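Local coordinates for protein DNA ligase (Aquifex aeolicus, PDB 3QWU) that probably joins nucleic acid ends in an ATP-dependent reaction, and binds adenosine and calcium, at residues Arg41-Pro55 and Arg87-Gly101. Residues are numbered along the deposited sequence; the frame is centred on the assembly and turned at random.
Sequences RGTAIFKDFIIWGYP and RIFKYGDNYYALSRG. With ADN (adenosine), chain C.
R87 ties the two hairpins together at their buried end. Its NH1 and NH2 both donate to G42 O, at 2.8 and 3.0 Å, and reach it from the same face of that carbonyl. NH1 also gives a bond to W52 O (3.0 Å), which it meets from above the carbonyl plane. NH2 also donates to S99 O (2.8 Å), in its own segment. The bend at chi3 (-59°) brings the guanidinium to these carbonyls, and partners close to its plane hold its rotation. With an alanine at R87, the carbonyls of G42, W52 and S99 would probably lose their guanidinium donors. T43 OG1 accepts from G53 N (3.0 Å) and is also hydrogen-bonded to P40 O. G42 CA makes a CA-H...O contact with R100 O (3.2 Å); a CB would clash there.

At the other end, Y91 OH donates to D48 OD2 (2.9 Å), above the carboxylate plane. D48 OD1 is salt-bridged to K47 NZ. One water donates to Y91 OH and accepts from K47 N. F46, F49, F89 and Y91 form an aromatic cluster. The edge of F49 points at the face of Y91, planes at 57°, while the edge of Y91 is turned to the face of F46. I51 CD1 lies over the F89 ring, 3.9 Å from its centroid, in a CH-pi contact.

Y54 and R100 line the adenosine pocket, where Y54 OH is hydrogen-bonded to D158. The 87-101 hairpin lies in the RNA ligase family region, consistent with a nucleotidyltransferase adenylation domain. Strand 44-45 pairs with strand 27-32, and strand 127-134 pairs with strand 84-91 and touches I51, Y54 and R87.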
# COMPACT_ATOMS: atom_id res chain seq x y z
N ARG A 41 14.31 19.17 5.71
CA ARG A 41 13.25 19.21 6.73
C ARG A 41 13.81 19.11 8.15
O ARG A 41 14.69 18.34 8.42
CB ARG A 41 12.28 18.03 6.48
CG ARG A 41 11.38 17.67 7.64
CD ARG A 41 10.26 16.68 7.25
NE ARG A 41 9.39 16.45 8.41
CZ ARG A 41 9.55 15.50 9.33
NH1 ARG A 41 10.56 14.61 9.24
NH2 ARG A 41 8.68 15.41 10.35
N GLY A 42 13.26 19.89 9.07
CA GLY A 42 13.73 19.87 10.44
C GLY A 42 14.67 21.02 10.73
O GLY A 42 14.98 21.30 11.89
N THR A 43 15.11 21.68 9.68
CA THR A 43 15.99 22.83 9.81
C THR A 43 15.23 23.91 10.56
O THR A 43 14.06 24.15 10.28
CB THR A 43 16.46 23.30 8.42
OG1 THR A 43 17.26 22.24 7.86
CG2 THR A 43 17.26 24.61 8.48
N ALA A 44 15.90 24.48 11.56
CA ALA A 44 15.31 25.41 12.51
C ALA A 44 16.18 26.62 12.47
O ALA A 44 17.37 26.50 12.72
CB ALA A 44 15.34 24.85 13.89
N ILE A 45 15.59 27.77 12.16
CA ILE A 45 16.31 29.04 12.09
C ILE A 45 15.98 29.84 13.34
O ILE A 45 14.84 30.28 13.51
CB ILE A 45 15.93 29.89 10.84
CG1 ILE A 45 16.13 29.08 9.56
CG2 ILE A 45 16.74 31.22 10.81
CD1 ILE A 45 15.47 29.65 8.31
N PHE A 46 16.99 30.04 14.20
CA PHE A 46 16.86 30.89 15.36
C PHE A 46 17.56 32.19 15.08
O PHE A 46 18.36 32.28 14.17
CB PHE A 46 17.49 30.20 16.56
CG PHE A 46 16.77 28.94 16.98
CD1 PHE A 46 15.72 29.00 17.89
CD2 PHE A 46 17.14 27.71 16.46
CE1 PHE A 46 15.05 27.85 18.32
CE2 PHE A 46 16.48 26.54 16.87
CZ PHE A 46 15.42 26.62 17.81
N LYS A 47 17.28 33.21 15.87
CA LYS A 47 17.86 34.53 15.59
C LYS A 47 19.39 34.49 15.60
O LYS A 47 20.04 35.14 14.79
CB LYS A 47 17.32 35.57 16.58
CG LYS A 47 17.89 37.01 16.40
CD LYS A 47 18.94 37.40 17.51
CE LYS A 47 19.85 38.59 17.11
NZ LYS A 47 21.18 38.48 17.80
N ASP A 48 19.97 33.72 16.52
CA ASP A 48 21.44 33.72 16.74
C ASP A 48 22.16 32.61 15.99
O ASP A 48 23.40 32.63 15.90
CB ASP A 48 21.77 33.55 18.25
CG ASP A 48 21.35 34.73 19.09
OD1 ASP A 48 21.87 35.83 18.90
OD2 ASP A 48 20.50 34.53 19.98
N PHE A 49 21.41 31.61 15.51
CA PHE A 49 21.99 30.50 14.76
C PHE A 49 20.98 29.60 14.06
O PHE A 49 19.79 29.62 14.40
CB PHE A 49 22.85 29.62 15.66
CG PHE A 49 22.19 29.22 16.93
CD1 PHE A 49 22.42 29.96 18.11
CD2 PHE A 49 21.34 28.11 16.97
CE1 PHE A 49 21.81 29.60 19.29
CE2 PHE A 49 20.72 27.73 18.15
CZ PHE A 49 20.94 28.45 19.32
N ILE A 50 21.47 28.84 13.09
CA ILE A 50 20.70 27.80 12.44
C ILE A 50 21.11 26.38 12.96
O ILE A 50 22.30 26.07 13.17
CB ILE A 50 20.79 27.88 10.92
CG1 ILE A 50 20.24 29.23 10.45
CG2 ILE A 50 20.02 26.67 10.30
CD1 ILE A 50 20.63 29.61 9.03
N ILE A 51 20.09 25.56 13.21
CA ILE A 51 20.31 24.18 13.57
C ILE A 51 19.84 23.46 12.34
O ILE A 51 18.64 23.45 12.05
CB ILE A 51 19.53 23.72 14.81
CG1 ILE A 51 19.73 24.70 15.99
CG2 ILE A 51 19.97 22.31 15.19
CD1 ILE A 51 21.10 24.57 16.68
N TRP A 52 20.79 22.91 11.59
CA TRP A 52 20.43 22.23 10.36
C TRP A 52 19.72 20.94 10.72
O TRP A 52 19.98 20.36 11.77
CB TRP A 52 21.65 22.00 9.45
CG TRP A 52 22.04 23.26 8.73
CD1 TRP A 52 22.84 24.28 9.20
CD2 TRP A 52 21.64 23.66 7.42
NE1 TRP A 52 22.96 25.27 8.26
CE2 TRP A 52 22.23 24.92 7.16
CE3 TRP A 52 20.85 23.08 6.43
CZ2 TRP A 52 22.05 25.58 5.95
CZ3 TRP A 52 20.67 23.74 5.23
CH2 TRP A 52 21.26 24.97 5.00
N GLY A 53 18.76 20.60 9.86
CA GLY A 53 18.01 19.36 9.93
C GLY A 53 18.91 18.15 9.76
O GLY A 53 19.95 18.26 9.14
N TYR A 54 18.54 17.02 10.35
CA TYR A 54 19.33 15.79 10.20
C TYR A 54 18.99 15.28 8.84
O TYR A 54 17.82 15.21 8.51
CB TYR A 54 19.01 14.72 11.26
CG TYR A 54 20.07 13.68 11.32
CD1 TYR A 54 19.91 12.46 10.69
CD2 TYR A 54 21.22 13.90 12.01
CE1 TYR A 54 20.90 11.48 10.74
CE2 TYR A 54 22.20 12.92 12.09
CZ TYR A 54 22.04 11.73 11.43
OH TYR A 54 23.01 10.80 11.53
N PRO A 55 20.01 15.02 8.01
CA PRO A 55 19.82 14.68 6.61
C PRO A 55 19.42 13.20 6.42
O PRO A 55 19.67 12.36 7.29
CB PRO A 55 21.19 14.99 6.01
CG PRO A 55 22.13 14.69 7.08
CD PRO A 55 21.43 15.03 8.38
N ARG A 87 17.99 16.35 18.26
CA ARG A 87 19.08 17.28 18.04
C ARG A 87 19.10 18.24 19.24
O ARG A 87 18.09 18.85 19.56
CB ARG A 87 18.84 18.03 16.74
CG ARG A 87 19.39 17.30 15.47
CD ARG A 87 18.93 18.06 14.22
NE ARG A 87 17.46 18.08 14.23
CZ ARG A 87 16.72 19.01 13.66
NH1 ARG A 87 17.27 20.00 12.98
NH2 ARG A 87 15.40 18.94 13.75
N ILE A 88 20.20 18.27 19.97
CA ILE A 88 20.24 18.93 21.25
C ILE A 88 21.29 20.03 21.21
O ILE A 88 22.41 19.80 20.75
CB ILE A 88 20.57 17.93 22.42
CG1 ILE A 88 19.53 16.76 22.48
CG2 ILE A 88 20.61 18.67 23.77
CD1 ILE A 88 19.97 15.52 23.32
N PHE A 89 20.93 21.20 21.72
CA PHE A 89 21.83 22.36 21.70
C PHE A 89 21.64 23.33 22.85
O PHE A 89 20.61 23.34 23.52
CB PHE A 89 21.67 23.15 20.40
CG PHE A 89 20.32 23.74 20.21
CD1 PHE A 89 19.31 23.00 19.64
CD2 PHE A 89 20.05 25.03 20.61
CE1 PHE A 89 18.08 23.55 19.48
CE2 PHE A 89 18.83 25.58 20.43
CZ PHE A 89 17.84 24.85 19.87
N LYS A 90 22.63 24.23 23.00
CA LYS A 90 22.61 25.26 24.02
C LYS A 90 22.20 26.62 23.45
O LYS A 90 22.70 27.04 22.41
CB LYS A 90 24.00 25.34 24.67
CG LYS A 90 23.96 25.92 26.06
CD LYS A 90 25.33 26.12 26.67
CE LYS A 90 25.15 26.85 28.02
NZ LYS A 90 26.39 27.06 28.75
N TYR A 91 21.27 27.31 24.12
CA TYR A 91 20.89 28.67 23.77
C TYR A 91 20.84 29.46 25.08
O TYR A 91 20.07 29.14 25.97
CB TYR A 91 19.51 28.68 23.08
CG TYR A 91 19.16 29.89 22.18
CD1 TYR A 91 19.85 31.09 22.24
CD2 TYR A 91 18.11 29.80 21.27
CE1 TYR A 91 19.51 32.16 21.37
CE2 TYR A 91 17.76 30.87 20.42
CZ TYR A 91 18.46 32.04 20.47
OH TYR A 91 18.06 33.04 19.63
N GLY A 92 21.66 30.50 25.20
CA GLY A 92 21.71 31.24 26.47
C GLY A 92 22.24 30.32 27.56
O GLY A 92 23.28 29.68 27.37
N ASP A 93 21.55 30.19 28.70
CA ASP A 93 21.96 29.19 29.71
C ASP A 93 20.96 28.02 29.78
O ASP A 93 20.77 27.41 30.83
CB ASP A 93 22.17 29.83 31.11
CG ASP A 93 22.94 28.85 32.12
OD1 ASP A 93 23.98 28.25 31.74
OD2 ASP A 93 22.51 28.73 33.31
N ASN A 94 20.34 27.72 28.65
CA ASN A 94 19.34 26.66 28.55
C ASN A 94 19.74 25.69 27.51
O ASN A 94 20.56 25.97 26.67
CB ASN A 94 17.96 27.22 28.16
CG ASN A 94 17.46 28.21 29.17
OD1 ASN A 94 17.37 27.90 30.37
ND2 ASN A 94 17.17 29.42 28.70
N TYR A 95 19.12 24.53 27.58
CA TYR A 95 19.37 23.44 26.68
C TYR A 95 18.03 23.01 26.11
O TYR A 95 17.03 22.98 26.83
CB TYR A 95 20.00 22.30 27.45
CG TYR A 95 21.15 22.72 28.34
CD1 TYR A 95 22.42 22.94 27.81
CD2 TYR A 95 20.96 22.87 29.71
CE1 TYR A 95 23.49 23.30 28.65
CE2 TYR A 95 22.01 23.24 30.56
CZ TYR A 95 23.28 23.46 30.03
OH TYR A 95 24.33 23.83 30.89
N TYR A 96 18.03 22.63 24.83
CA TYR A 96 16.79 22.29 24.15
C TYR A 96 17.02 21.11 23.23
O TYR A 96 18.16 20.82 22.79
CB TYR A 96 16.24 23.45 23.34
CG TYR A 96 16.07 24.73 24.13
CD1 TYR A 96 14.85 25.03 24.78
CD2 TYR A 96 17.11 25.64 24.24
CE1 TYR A 96 14.69 26.20 25.51
CE2 TYR A 96 16.95 26.82 24.97
CZ TYR A 96 15.75 27.09 25.59
OH TYR A 96 15.64 28.27 26.29
N ALA A 97 15.91 20.44 22.94
CA ALA A 97 15.95 19.21 22.12
C ALA A 97 14.94 19.36 21.01
O ALA A 97 13.79 19.72 21.27
CB ALA A 97 15.64 17.95 23.00
N LEU A 98 15.39 19.15 19.78
CA LEU A 98 14.53 19.24 18.60
C LEU A 98 14.16 17.85 18.09
O LEU A 98 15.05 17.00 17.96
CB LEU A 98 15.21 19.97 17.45
CG LEU A 98 15.59 21.44 17.61
CD1 LEU A 98 16.16 21.93 16.29
CD2 LEU A 98 14.41 22.34 18.05
N SER A 99 12.88 17.64 17.78
CA SER A 99 12.39 16.49 16.99
C SER A 99 12.89 16.54 15.55
O SER A 99 13.35 17.57 15.07
CB SER A 99 10.87 16.51 16.93
OG SER A 99 10.43 17.53 16.02
N ARG A 100 12.72 15.46 14.83
CA ARG A 100 13.23 15.41 13.48
C ARG A 100 12.57 16.48 12.68
O ARG A 100 13.21 17.07 11.79
CB ARG A 100 12.97 14.04 12.84
CG ARG A 100 13.56 13.91 11.46
CD ARG A 100 15.07 13.59 11.36
NE ARG A 100 15.19 12.51 10.36
CZ ARG A 100 15.86 12.54 9.21
NH1 ARG A 100 16.58 13.58 8.85
NH2 ARG A 100 15.83 11.48 8.40
N GLY A 101 11.28 16.71 13.00
CA GLY A 101 10.48 17.71 12.30
C GLY A 101 10.90 19.13 12.60
O GLY A 101 10.51 20.05 11.89
O5' ADN C . 17.30 7.98 9.10
C5' ADN C . 17.91 7.05 10.00
C4' ADN C . 17.47 7.36 11.42
O4' ADN C . 17.90 6.32 12.36
C3' ADN C . 18.09 8.66 11.92
O3' ADN C . 17.32 9.83 11.64
C2' ADN C . 18.28 8.43 13.41
O2' ADN C . 17.26 9.06 14.16
C1' ADN C . 18.23 6.92 13.63
N9 ADN C . 19.50 6.33 14.09
C8 ADN C . 19.58 5.36 15.03
N7 ADN C . 20.86 4.99 15.27
C5 ADN C . 21.61 5.74 14.43
C6 ADN C . 23.04 5.82 14.14
N6 ADN C . 23.88 5.01 14.85
N1 ADN C . 23.47 6.75 13.23
C2 ADN C . 22.59 7.53 12.55
N3 ADN C . 21.24 7.47 12.75
C4 ADN C . 20.72 6.63 13.66
O HOH W 1 15.34 32.73 18.16